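Uncharacterized hypothetical protein (Bacteroides uniformis, PDB 4EIU) is of unknown function, a Bacteroides protein of the DUF3823 family whose N-terminal domain belongs to the transthyretin clan. Local coordinates at residues 161-171 against 184-195. Residues are numbered along the deposited sequence; the frame is centred on the assembly and turned at random.
Sequences NVTDIQFFVSY and WSSSINYEGKSF
Trp184 turns the edge of its six-membered ring toward one face of Tyr171, an offset edge-to-face pair with centroids 5.2 Å apart and planes at 81°. At the other end, Val162 CG1 lies over one face of the Phe195 ring, 4.0 Å from its centroid, placed there by a first torsion of 179° that sets this methyl anti to the backbone N. The edge of Phe195 in turn meets a face of Tyr190, and Ile165 CD1 reaches Phe195 CE1 at 3.7 Å. Ser186 OG lies at the edge of Phe167, near the ring plane, while bonding to Gln206 O.

Between these aromatic ends, strands 162-170 and 186-189 run antiparallel; Ile165 with Ile188 and Phe167 with Ser186 each exchange two backbone bonds. Beyond Phe167, Ser185 OG, also hydrogen-bonded to Asp181 O, takes the Val169 N-H almost straight, at 3.0 Å and 177°.

On the face carrying Asp164, Gln166 and Ser187, the Gln166 chain bends at chi2, and NE2 donates to Asp164 OD2 at 2.7 Å from above the carboxylate plane. Water links NE2 to Asn189 OD1, and another joins OE1 to Ser186 O. With an alanine here in place of the glutamine, both waters would probably lose a partner and Asp164 a donor.

Asp164 OD1 also forms a salt bridge with Arg224, and OD2 accepts from Trp238 NE1, so its buried charge is probably well compensated. Backbone bonds thus hold edge strand 186-189, flanked by a largely apolar face (Ile165, Phe167, Ile188) and a hydrated polar one.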
ATOM      1  N   ASN A 161      -1.717  -8.601 -13.521  1.00 46.95           N
ATOM      2  CA  ASN A 161      -2.599  -9.629 -12.966  1.00 50.44           C
ATOM      3  C   ASN A 161      -2.832  -9.382 -11.460  1.00 51.25           C
ATOM      4  O   ASN A 161      -1.880  -9.179 -10.697  1.00 45.22           O
ATOM      5  CB  ASN A 161      -2.023 -11.046 -13.123  1.00 52.19           C
ATOM      6  CG  ASN A 161      -1.951 -11.515 -14.577  1.00 55.55           C
ATOM      7  OD1 ASN A 161      -2.604 -10.976 -15.448  1.00 52.32           O
ATOM      8  ND2 ASN A 161      -1.133 -12.509 -14.822  1.00 50.59           N
ATOM      9  N   VAL A 162      -4.097  -9.358 -11.053  1.00 46.54           N
ATOM     10  CA  VAL A 162      -4.449  -9.401  -9.643  1.00 47.85           C
ATOM     11  C   VAL A 162      -4.235 -10.839  -9.157  1.00 49.84           C
ATOM     12  O   VAL A 162      -4.897 -11.760  -9.629  1.00 52.24           O
ATOM     13  CB  VAL A 162      -5.892  -8.949  -9.403  1.00 50.91           C
ATOM     14  CG1 VAL A 162      -6.232  -9.036  -7.899  1.00 48.37           C
ATOM     15  CG2 VAL A 162      -6.113  -7.543  -9.945  1.00 46.69           C
ATOM     16  N   THR A 163      -3.345 -11.005  -8.184  1.00 45.62           N
ATOM     17  CA  THR A 163      -2.832 -12.329  -7.782  1.00 45.41           C
ATOM     18  C   THR A 163      -3.572 -12.900  -6.585  1.00 49.88           C
ATOM     19  O   THR A 163      -3.605 -14.115  -6.405  1.00 56.25           O
ATOM     20  CB  THR A 163      -1.300 -12.279  -7.489  1.00 49.47           C
ATOM     21  OG1 THR A 163      -1.021 -11.371  -6.399  1.00 46.18           O
ATOM     22  CG2 THR A 163      -0.510 -11.792  -8.749  1.00 50.01           C
ATOM     23  N   ASP A 164      -4.149 -12.046  -5.740  1.00 51.50           N
ATOM     24  CA  ASP A 164      -4.790 -12.527  -4.516  1.00 50.99           C
ATOM     25  C   ASP A 164      -5.623 -11.470  -3.823  1.00 58.69           C
ATOM     26  O   ASP A 164      -5.408 -10.289  -4.052  1.00 53.08           O
ATOM     27  CB  ASP A 164      -3.754 -13.101  -3.519  1.00 50.18           C
ATOM     28  CG  ASP A 164      -2.681 -12.097  -3.108  1.00 52.96           C
ATOM     29  OD1 ASP A 164      -1.682 -11.988  -3.833  1.00 51.94           O
ATOM     30  OD2 ASP A 164      -2.823 -11.469  -2.034  1.00 51.60           O
ATOM     31  N   ILE A 165      -6.581 -11.929  -3.004  1.00 56.58           N
ATOM     32  CA  ILE A 165      -7.268 -11.113  -2.018  1.00 56.01           C
ATOM     33  C   ILE A 165      -6.954 -11.681  -0.643  1.00 63.67           C
ATOM     34  O   ILE A 165      -6.957 -12.895  -0.450  1.00 60.41           O
ATOM     35  CB  ILE A 165      -8.799 -11.123  -2.178  1.00 65.56           C
ATOM     36  CG1 ILE A 165      -9.207 -10.332  -3.423  1.00 60.26           C
ATOM     37  CG2 ILE A 165      -9.476 -10.539  -0.922  1.00 58.72           C
ATOM     38  CD1 ILE A 165     -10.652 -10.543  -3.852  1.00 60.67           C
ATOM     39  N   GLN A 166      -6.706 -10.803   0.320  1.00 56.97           N
ATOM     40  CA  GLN A 166      -6.481 -11.233   1.705  1.00 64.43           C
ATOM     41  C   GLN A 166      -7.619 -10.716   2.538  1.00 63.65           C
ATOM     42  O   GLN A 166      -8.090  -9.596   2.299  1.00 56.34           O
ATOM     43  CB  GLN A 166      -5.176 -10.642   2.250  1.00 59.42           C
ATOM     44  CG  GLN A 166      -3.948 -10.964   1.412  1.00 55.39           C
ATOM     45  CD  GLN A 166      -3.645 -12.436   1.392  1.00 62.33           C
ATOM     46  OE1 GLN A 166      -3.679 -13.090   2.441  1.00 57.56           O
ATOM     47  NE2 GLN A 166      -3.340 -12.979   0.205  1.00 55.08           N
ATOM     48  N   PHE A 167      -8.038 -11.529   3.512  1.00 60.87           N
ATOM     49  CA  PHE A 167      -8.959 -11.130   4.550  1.00 59.38           C
ATOM     50  C   PHE A 167      -8.192 -11.262   5.865  1.00 61.05           C
ATOM     51  O   PHE A 167      -8.068 -12.349   6.425  1.00 63.21           O
ATOM     52  CB  PHE A 167     -10.198 -12.014   4.471  1.00 67.57           C
ATOM     53  CG  PHE A 167     -11.315 -11.629   5.387  1.00 71.40           C
ATOM     54  CD1 PHE A 167     -11.783 -10.334   5.452  1.00 69.36           C
ATOM     55  CD2 PHE A 167     -11.961 -12.606   6.141  1.00 73.87           C
ATOM     56  CE1 PHE A 167     -12.849 -10.009   6.270  1.00 69.04           C
ATOM     57  CE2 PHE A 167     -13.022 -12.283   6.958  1.00 74.68           C
ATOM     58  CZ  PHE A 167     -13.459 -10.978   7.033  1.00 75.66           C
ATOM     59  N   PHE A 168      -7.589 -10.146   6.289  1.00 57.80           N
ATOM     60  CA  PHE A 168      -6.792 -10.102   7.496  1.00 60.85           C
ATOM     61  C   PHE A 168      -7.729  -9.967   8.691  1.00 62.44           C
ATOM     62  O   PHE A 168      -8.658  -9.163   8.683  1.00 59.33           O
ATOM     63  CB  PHE A 168      -5.796  -8.942   7.476  1.00 59.44           C
ATOM     64  CG  PHE A 168      -4.703  -9.078   6.443  1.00 58.14           C
ATOM     65  CD1 PHE A 168      -3.815 -10.148   6.479  1.00 57.40           C
ATOM     66  CD2 PHE A 168      -4.524  -8.101   5.464  1.00 52.93           C
ATOM     67  CE1 PHE A 168      -2.789 -10.253   5.539  1.00 57.79           C
ATOM     68  CE2 PHE A 168      -3.509  -8.204   4.518  1.00 51.00           C
ATOM     69  CZ  PHE A 168      -2.629  -9.267   4.564  1.00 56.12           C
ATOM     70  N   VAL A 169      -7.489 -10.786   9.706  1.00 63.09           N
ATOM     71  CA  VAL A 169      -8.252 -10.723  10.950  1.00 65.72           C
ATOM     72  C   VAL A 169      -7.264 -10.613  12.102  1.00 67.83           C
ATOM     73  O   VAL A 169      -6.250 -11.323  12.136  1.00 66.39           O
ATOM     74  CB  VAL A 169      -9.150 -11.967  11.087  1.00 70.84           C
ATOM     75  CG1 VAL A 169      -9.882 -11.982  12.422  1.00 68.79           C
ATOM     76  CG2 VAL A 169     -10.139 -12.023   9.927  1.00 68.17           C
ATOM     77  N   SER A 170      -7.542  -9.706  13.032  1.00 66.98           N
ATOM     78  CA  SER A 170      -6.677  -9.499  14.186  1.00 69.30           C
ATOM     79  C   SER A 170      -7.485  -8.980  15.381  1.00 70.38           C
ATOM     80  O   SER A 170      -8.498  -8.285  15.215  1.00 66.47           O
ATOM     81  CB  SER A 170      -5.587  -8.495  13.821  1.00 67.06           C
ATOM     82  OG  SER A 170      -4.606  -8.358  14.830  1.00 66.79           O
ATOM     83  N   TYR A 171      -7.041  -9.319  16.590  1.00 67.63           N
ATOM     84  CA  TYR A 171      -7.553  -8.652  17.785  1.00 72.19           C
ATOM     85  C   TYR A 171      -7.191  -7.157  17.771  1.00 68.49           C
ATOM     86  O   TYR A 171      -7.899  -6.339  18.373  1.00 69.41           O
ATOM     87  CB  TYR A 171      -7.018  -9.306  19.065  1.00 80.68           C
ATOM     88  CG  TYR A 171      -7.677 -10.610  19.452  1.00 78.45           C
ATOM     89  CD1 TYR A 171      -9.064 -10.706  19.562  1.00 92.72           C
ATOM     90  CD2 TYR A 171      -6.915 -11.743  19.775  1.00 85.84           C
ATOM     91  CE1 TYR A 171      -9.679 -11.891  19.967  1.00 91.91           C
ATOM     92  CE2 TYR A 171      -7.524 -12.936  20.176  1.00 82.03           C
ATOM     93  CZ  TYR A 171      -8.907 -13.004  20.270  1.00 90.32           C
ATOM     94  OH  TYR A 171      -9.545 -14.176  20.667  1.00 98.97           O
ATOM     95  N   TRP A 184      -7.129 -17.032  11.870  1.00 75.06           N
ATOM     96  CA  TRP A 184      -8.398 -16.582  11.299  1.00 76.99           C
ATOM     97  C   TRP A 184      -8.259 -15.827  10.001  1.00 74.55           C
ATOM     98  O   TRP A 184      -9.214 -15.754   9.230  1.00 84.60           O
ATOM     99  CB  TRP A 184      -9.130 -15.712  12.317  1.00 76.27           C
ATOM    100  CG  TRP A 184      -9.276 -16.372  13.667  1.00 85.48           C
ATOM    101  CD1 TRP A 184      -9.815 -17.623  13.946  1.00 91.36           C
ATOM    102  CD2 TRP A 184      -8.891 -15.815  14.979  1.00 85.15           C
ATOM    103  NE1 TRP A 184      -9.783 -17.880  15.299  1.00 91.37           N
ATOM    104  CE2 TRP A 184      -9.240 -16.833  15.974  1.00 92.41           C
ATOM    105  CE3 TRP A 184      -8.306 -14.621  15.405  1.00 84.01           C
ATOM    106  CZ2 TRP A 184      -9.014 -16.644  17.336  1.00 97.37           C
ATOM    107  CZ3 TRP A 184      -8.086 -14.434  16.776  1.00 91.27           C
ATOM    108  CH2 TRP A 184      -8.433 -15.428  17.721  1.00 89.75           C
ATOM    109  N   SER A 185      -7.096 -15.249   9.761  1.00 70.85           N
ATOM    110  CA  SER A 185      -6.837 -14.585   8.481  1.00 70.34           C
ATOM    111  C   SER A 185      -6.987 -15.608   7.335  1.00 75.87           C
ATOM    112  O   SER A 185      -6.739 -16.811   7.517  1.00 76.92           O
ATOM    113  CB  SER A 185      -5.455 -13.934   8.476  1.00 66.39           C
ATOM    114  OG  SER A 185      -5.404 -12.881   9.431  1.00 64.44           O
ATOM    115  N   SER A 186      -7.445 -15.134   6.181  1.00 69.31           N
ATOM    116  CA  SER A 186      -7.687 -15.999   5.051  1.00 67.85           C
ATOM    117  C   SER A 186      -7.270 -15.313   3.776  1.00 65.08           C
ATOM    118  O   SER A 186      -6.870 -14.143   3.779  1.00 62.69           O
ATOM    119  CB  SER A 186      -9.158 -16.425   4.981  1.00 74.94           C
ATOM    120  OG  SER A 186     -10.025 -15.366   4.588  1.00 74.25           O
ATOM    121  N   SER A 187      -7.348 -16.052   2.680  1.00 63.17           N
ATOM    122  CA  SER A 187      -7.046 -15.475   1.393  1.00 67.90           C
ATOM    123  C   SER A 187      -7.627 -16.273   0.234  1.00 65.45           C
ATOM    124  O   SER A 187      -8.096 -17.404   0.421  1.00 69.75           O
ATOM    125  CB  SER A 187      -5.531 -15.271   1.271  1.00 69.34           C
ATOM    126  OG  SER A 187      -4.831 -16.487   1.223  1.00 73.39           O
ATOM    127  N   ILE A 188      -7.688 -15.648  -0.939  1.00 62.86           N
ATOM    128  CA  ILE A 188      -8.002 -16.343  -2.178  1.00 64.81           C
ATOM    129  C   ILE A 188      -6.897 -15.974  -3.141  1.00 64.11           C
ATOM    130  O   ILE A 188      -6.600 -14.786  -3.289  1.00 59.58           O
ATOM    131  CB  ILE A 188      -9.348 -15.919  -2.804  1.00 69.96           C
ATOM    132  CG1 ILE A 188     -10.505 -16.028  -1.793  1.00 78.58           C
ATOM    133  CG2 ILE A 188      -9.659 -16.816  -4.000  1.00 67.41           C
ATOM    134  CD1 ILE A 188     -11.736 -15.237  -2.195  1.00 71.51           C
ATOM    135  N   ASN A 189      -6.282 -16.976  -3.766  1.00 63.21           N
ATOM    136  CA  ASN A 189      -5.264 -16.783  -4.790  1.00 64.66           C
ATOM    137  C   ASN A 189      -5.876 -16.971  -6.163  1.00 66.94           C
ATOM    138  O   ASN A 189      -6.734 -17.804  -6.323  1.00 68.31           O
ATOM    139  CB  ASN A 189      -4.147 -17.813  -4.644  1.00 71.71           C
ATOM    140  CG  ASN A 189      -3.442 -17.717  -3.322  1.00 69.88           C
ATOM    141  OD1 ASN A 189      -3.031 -16.666  -2.935  1.00 63.83           O
ATOM    142  ND2 ASN A 189      -3.317 -18.833  -2.616  1.00 72.18           N
ATOM    143  N   TYR A 190      -5.415 -16.196  -7.150  1.00 65.50           N
ATOM    144  CA  TYR A 190      -5.931 -16.259  -8.526  1.00 68.65           C
ATOM    145  C   TYR A 190      -4.774 -16.538  -9.477  1.00 64.12           C
ATOM    146  O   TYR A 190      -3.744 -15.880  -9.415  1.00 65.72           O
ATOM    147  CB  TYR A 190      -6.609 -14.932  -8.889  1.00 61.72           C
ATOM    148  CG  TYR A 190      -7.800 -14.654  -8.011  1.00 61.91           C
ATOM    149  CD1 TYR A 190      -9.030 -15.257  -8.266  1.00 65.24           C
ATOM    150  CD2 TYR A 190      -7.693 -13.851  -6.897  1.00 60.74           C
ATOM    151  CE1 TYR A 190     -10.132 -15.040  -7.440  1.00 67.81           C
ATOM    152  CE2 TYR A 190      -8.789 -13.621  -6.074  1.00 61.49           C
ATOM    153  CZ  TYR A 190      -9.998 -14.197  -6.350  1.00 70.91           C
ATOM    154  OH  TYR A 190     -11.044 -13.933  -5.513  1.00 71.61           O
ATOM    155  N   GLU A 191      -4.942 -17.512 -10.353  1.00 61.80           N
ATOM    156  CA  GLU A 191      -3.862 -17.903 -11.253  1.00 68.91           C
ATOM    157  C   GLU A 191      -3.897 -17.016 -12.503  1.00 67.01           C
ATOM    158  O   GLU A 191      -4.976 -16.694 -13.023  1.00 65.04           O
ATOM    159  CB  GLU A 191      -3.981 -19.378 -11.619  1.00 77.53           C
ATOM    160  CG  GLU A 191      -2.693 -19.942 -12.212  1.00 89.81           C
ATOM    161  CD  GLU A 191      -2.925 -21.148 -13.098  1.00103.00           C
ATOM    162  OE1 GLU A 191      -3.832 -21.945 -12.793  1.00103.60           O
ATOM    163  OE2 GLU A 191      -2.204 -21.292 -14.110  1.00121.23           O
ATOM    164  N   GLY A 192      -2.731 -16.604 -12.988  1.00 61.97           N
ATOM    165  CA  GLY A 192      -2.686 -15.905 -14.272  1.00 57.33           C
ATOM    166  C   GLY A 192      -3.599 -14.691 -14.206  1.00 62.89           C
ATOM    167  O   GLY A 192      -3.604 -13.970 -13.190  1.00 60.06           O
ATOM    168  N   LYS A 193      -4.380 -14.466 -15.267  1.00 53.92           N
ATOM    169  CA  LYS A 193      -5.303 -13.316 -15.301  1.00 63.51           C
ATOM    170  C   LYS A 193      -6.746 -13.609 -14.907  1.00 61.38           C
ATOM    171  O   LYS A 193      -7.625 -12.835 -15.250  1.00 66.64           O
ATOM    172  CB  LYS A 193      -5.260 -12.603 -16.669  1.00 62.69           C
ATOM    173  CG  LYS A 193      -5.931 -13.260 -17.857  1.00 77.58           C
ATOM    174  CD  LYS A 193      -5.634 -12.458 -19.129  1.00 77.86           C
ATOM    175  CE  LYS A 193      -5.658 -13.344 -20.380  1.00 96.25           C
ATOM    176  NZ  LYS A 193      -7.003 -13.823 -20.805  1.00 82.24           N
ATOM    177  N   SER A 194      -6.981 -14.661 -14.129  1.00 63.96           N
ATOM    178  CA  SER A 194      -8.365 -15.132 -13.874  1.00 74.00           C
ATOM    179  C   SER A 194      -9.198 -14.207 -12.965  1.00 72.65           C
ATOM    180  O   SER A 194     -10.394 -14.393 -12.836  1.00 69.02           O
ATOM    181  CB  SER A 194      -8.346 -16.534 -13.270  1.00 76.15           C
ATOM    182  OG  SER A 194      -7.597 -16.489 -12.064  1.00 75.68           O
ATOM    183  N   PHE A 195      -8.581 -13.229 -12.314  1.00 61.69           N
ATOM    184  CA  PHE A 195      -9.343 -12.206 -11.600  1.00 59.72           C
ATOM    185  C   PHE A 195     -10.042 -11.155 -12.476  1.00 61.95           C
ATOM    186  O   PHE A 195     -10.952 -10.465 -11.972  1.00 63.67           O
ATOM    187  CB  PHE A 195      -8.453 -11.432 -10.612  1.00 56.37           C
ATOM    188  CG  PHE A 195      -9.249 -10.692  -9.577  1.00 55.04           C
ATOM    189  CD1 PHE A 195      -9.743 -11.363  -8.468  1.00 59.94           C
ATOM    190  CD2 PHE A 195      -9.556  -9.345  -9.736  1.00 61.61           C
ATOM    191  CE1 PHE A 195     -10.522 -10.707  -7.524  1.00 59.32           C
ATOM    192  CE2 PHE A 195     -10.316  -8.674  -8.788  1.00 61.86           C
ATOM    193  CZ  PHE A 195     -10.801  -9.363  -7.683  1.00 66.14           C
TER
HETATM  194  O   HOH W   1      -5.783 -12.508 -12.105  1.00 51.23           O
HETATM  195  O   HOH W   2      -2.479 -15.695  -0.569  1.00 57.05           O
HETATM  196  O   HOH W   3      -4.581 -13.246   5.137  1.00 58.16           O